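Long-range contact in putative cell surface protein (Streptococcus pyogenes, PDB 4OFQ), which probably acts as a cell-surface adhesin of the antigen I/II family, with a C-terminal region built of beta sandwiches: residues A[277-282]-A[290-295]. Residues are numbered along the deposited sequence; the frame is centred on the assembly and turned at random.
Sequences KYTETV and YELAFK
Thr279 sets CG2 anti to its carbonyl carbon and OG1 in the crowded position (chi1 64°), which lays the methyl over the centre of the Phe294 ring in a CH-pi contact, CG2 3.5 Å from the ring centroid. A beta-branched residue suits this place: the methyl sits on one face of the ring and also touches Leu292 CD2, while the hydroxyl turns back to Ala276 O. In Thr281, by contrast, OG1 lies beside the backbone N (chi1 -68°), which leaves CG2 anti to that N, 3.7 Å from Tyr290 CE2. Thr281 OG1 rests against Leu292 CD1 at 3.3 Å and, like Tyr290 OH, hydrogen-bonds Asp253 OD2.

Thr279 faces Phe294 and Thr281 faces Leu292 in non-hydrogen-bonded pairs. Between and beyond them, Glu280–Ala293 and Val282–Glu291 are hydrogen-bonded pairs, each closed by two N-H···O bonds. Their side chains occupy the more exposed face, which suits charged Glu280 and Glu291; there a water donates to both Glu280 O and Glu291 OE2. Where the pairing ends, Lys295 N donates to Tyr278 O (2.8 Å, nearly straight at 169°). The extended Lys295 chain then runs past the Tyr278 carbonyl, and NZ reaches Lys277 O at 3.1 Å from above the carbonyl plane, a span that suits a long, flexible side chain.

This antiparallel hairpin belongs to one sheet of the C-terminal beta sandwich. Strand 237-242 pairs with the far edge of 289-294, and the face bearing Thr279, Leu292 and Phe294 packs on strands 248-257 and 310-318 of the other sheet; Tyr278 stacks on Phe298 of helix 296-299.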
loop_
_atom_site.group_PDB
_atom_site.type_symbol
_atom_site.label_atom_id
_atom_site.label_comp_id
_atom_site.label_asym_id
_atom_site.label_seq_id
_atom_site.Cartn_x
_atom_site.Cartn_y
_atom_site.Cartn_z
ATOM N N LYS A 277 -15.659 20.986 12.787
ATOM C CA LYS A 277 -16.100 20.211 13.942
ATOM C C LYS A 277 -15.564 18.781 13.954
ATOM O O LYS A 277 -15.697 18.072 14.953
ATOM C CB LYS A 277 -17.632 20.218 14.065
ATOM C CG LYS A 277 -18.375 19.476 12.957
ATOM C CD LYS A 277 -19.868 19.668 13.125
ATOM C CE LYS A 277 -20.668 18.533 12.531
ATOM N NZ LYS A 277 -22.114 18.604 12.923
ATOM N N TYR A 278 -14.975 18.352 12.839
ATOM C CA TYR A 278 -14.409 17.009 12.758
ATOM C C TYR A 278 -12.894 17.057 12.920
ATOM O O TYR A 278 -12.204 16.056 12.706
ATOM C CB TYR A 278 -14.761 16.354 11.419
ATOM C CG TYR A 278 -16.236 16.378 11.103
ATOM C CD1 TYR A 278 -17.145 15.668 11.885
ATOM C CD2 TYR A 278 -16.720 17.101 10.018
ATOM C CE1 TYR A 278 -18.499 15.677 11.592
ATOM C CE2 TYR A 278 -18.075 17.120 9.720
ATOM C CZ TYR A 278 -18.958 16.400 10.508
ATOM O OH TYR A 278 -20.310 16.419 10.221
ATOM N N THR A 279 -12.373 18.225 13.289
ATOM C CA THR A 279 -10.925 18.415 13.333
ATOM C C THR A 279 -10.469 19.131 14.596
ATOM O O THR A 279 -11.281 19.634 15.383
ATOM C CB THR A 279 -10.415 19.240 12.135
ATOM O OG1 THR A 279 -10.974 20.561 12.194
ATOM C CG2 THR A 279 -10.796 18.584 10.818
ATOM N N GLU A 280 -9.155 19.183 14.763
ATOM C CA GLU A 280 -8.534 19.945 15.840
ATOM C C GLU A 280 -7.390 20.746 15.247
ATOM O O GLU A 280 -6.543 20.205 14.534
ATOM C CB GLU A 280 -7.989 19.018 16.929
ATOM C CG GLU A 280 -9.042 18.177 17.636
ATOM C CD GLU A 280 -8.430 17.058 18.468
ATOM O OE1 GLU A 280 -7.217 17.130 18.771
ATOM O OE2 GLU A 280 -9.160 16.102 18.808
ATOM N N THR A 281 -7.374 22.040 15.530
ATOM C CA THR A 281 -6.298 22.893 15.062
ATOM C C THR A 281 -5.399 23.216 16.237
ATOM O O THR A 281 -5.876 23.553 17.317
ATOM C CB THR A 281 -6.842 24.202 14.456
ATOM O OG1 THR A 281 -7.537 23.911 13.235
ATOM C CG2 THR A 281 -5.696 25.184 14.173
ATOM N N VAL A 282 -4.095 23.089 16.037
ATOM C CA VAL A 282 -3.147 23.526 17.056
ATOM C C VAL A 282 -2.143 24.469 16.416
ATOM O O VAL A 282 -1.497 24.128 15.418
ATOM C CB VAL A 282 -2.399 22.344 17.698
ATOM C CG1 VAL A 282 -1.346 22.859 18.680
ATOM C CG2 VAL A 282 -3.379 21.412 18.409
ATOM N N TYR A 290 2.059 24.889 12.845
ATOM C CA TYR A 290 0.621 24.767 12.642
ATOM C C TYR A 290 0.248 23.331 12.280
ATOM O O TYR A 290 0.878 22.712 11.432
ATOM C CB TYR A 290 0.168 25.702 11.511
ATOM C CG TYR A 290 -1.246 25.449 11.033
ATOM C CD1 TYR A 290 -1.507 24.536 10.008
ATOM C CD2 TYR A 290 -2.320 26.128 11.596
ATOM C CE1 TYR A 290 -2.800 24.299 9.569
ATOM C CE2 TYR A 290 -3.615 25.894 11.174
ATOM C CZ TYR A 290 -3.846 24.980 10.153
ATOM O OH TYR A 290 -5.122 24.746 9.712
ATOM N N GLU A 291 -0.814 22.826 12.891
ATOM C CA GLU A 291 -1.281 21.485 12.605
ATOM C C GLU A 291 -2.814 21.470 12.574
ATOM O O GLU A 291 -3.452 22.066 13.430
ATOM C CB GLU A 291 -0.772 20.574 13.719
ATOM C CG GLU A 291 -1.021 19.117 13.528
ATOM C CD GLU A 291 -0.516 18.326 14.713
ATOM O OE1 GLU A 291 0.720 18.298 14.919
ATOM O OE2 GLU A 291 -1.359 17.763 15.448
ATOM N N LEU A 292 -3.400 20.817 11.578
ATOM C CA LEU A 292 -4.833 20.531 11.618
ATOM C C LEU A 292 -5.029 19.047 11.338
ATOM O O LEU A 292 -4.651 18.551 10.275
ATOM C CB LEU A 292 -5.613 21.396 10.615
ATOM C CG LEU A 292 -7.140 21.234 10.603
ATOM C CD1 LEU A 292 -7.831 22.540 10.245
ATOM C CD2 LEU A 292 -7.552 20.148 9.616
ATOM N N ALA A 293 -5.620 18.344 12.294
ATOM C CA ALA A 293 -5.795 16.897 12.192
ATOM C C ALA A 293 -7.260 16.507 12.234
ATOM O O ALA A 293 -8.014 16.954 13.109
ATOM C CB ALA A 293 -5.046 16.181 13.322
ATOM N N PHE A 294 -7.664 15.650 11.305
ATOM C CA PHE A 294 -8.996 15.075 11.395
ATOM C C PHE A 294 -9.082 14.095 12.559
ATOM O O PHE A 294 -8.124 13.374 12.850
ATOM C CB PHE A 294 -9.379 14.421 10.074
ATOM C CG PHE A 294 -9.994 15.384 9.112
ATOM C CD1 PHE A 294 -9.203 16.122 8.252
ATOM C CD2 PHE A 294 -11.372 15.577 9.096
ATOM C CE1 PHE A 294 -9.779 17.045 7.379
ATOM C CE2 PHE A 294 -11.951 16.489 8.229
ATOM C CZ PHE A 294 -11.151 17.221 7.370
ATOM N N LYS A 295 -10.228 14.073 13.235
ATOM C CA LYS A 295 -10.405 13.154 14.356
ATOM C C LYS A 295 -10.553 11.713 13.864
ATOM O O LYS A 295 -11.271 11.452 12.897
ATOM C CB LYS A 295 -11.623 13.548 15.180
ATOM C CG LYS A 295 -11.479 14.892 15.876
ATOM C CD LYS A 295 -12.842 15.443 16.284
ATOM C CE LYS A 295 -12.674 16.728 17.085
ATOM N NZ LYS A 295 -13.993 17.313 17.438
HETATM O O HOH W 1 -4.202 18.935 15.666
#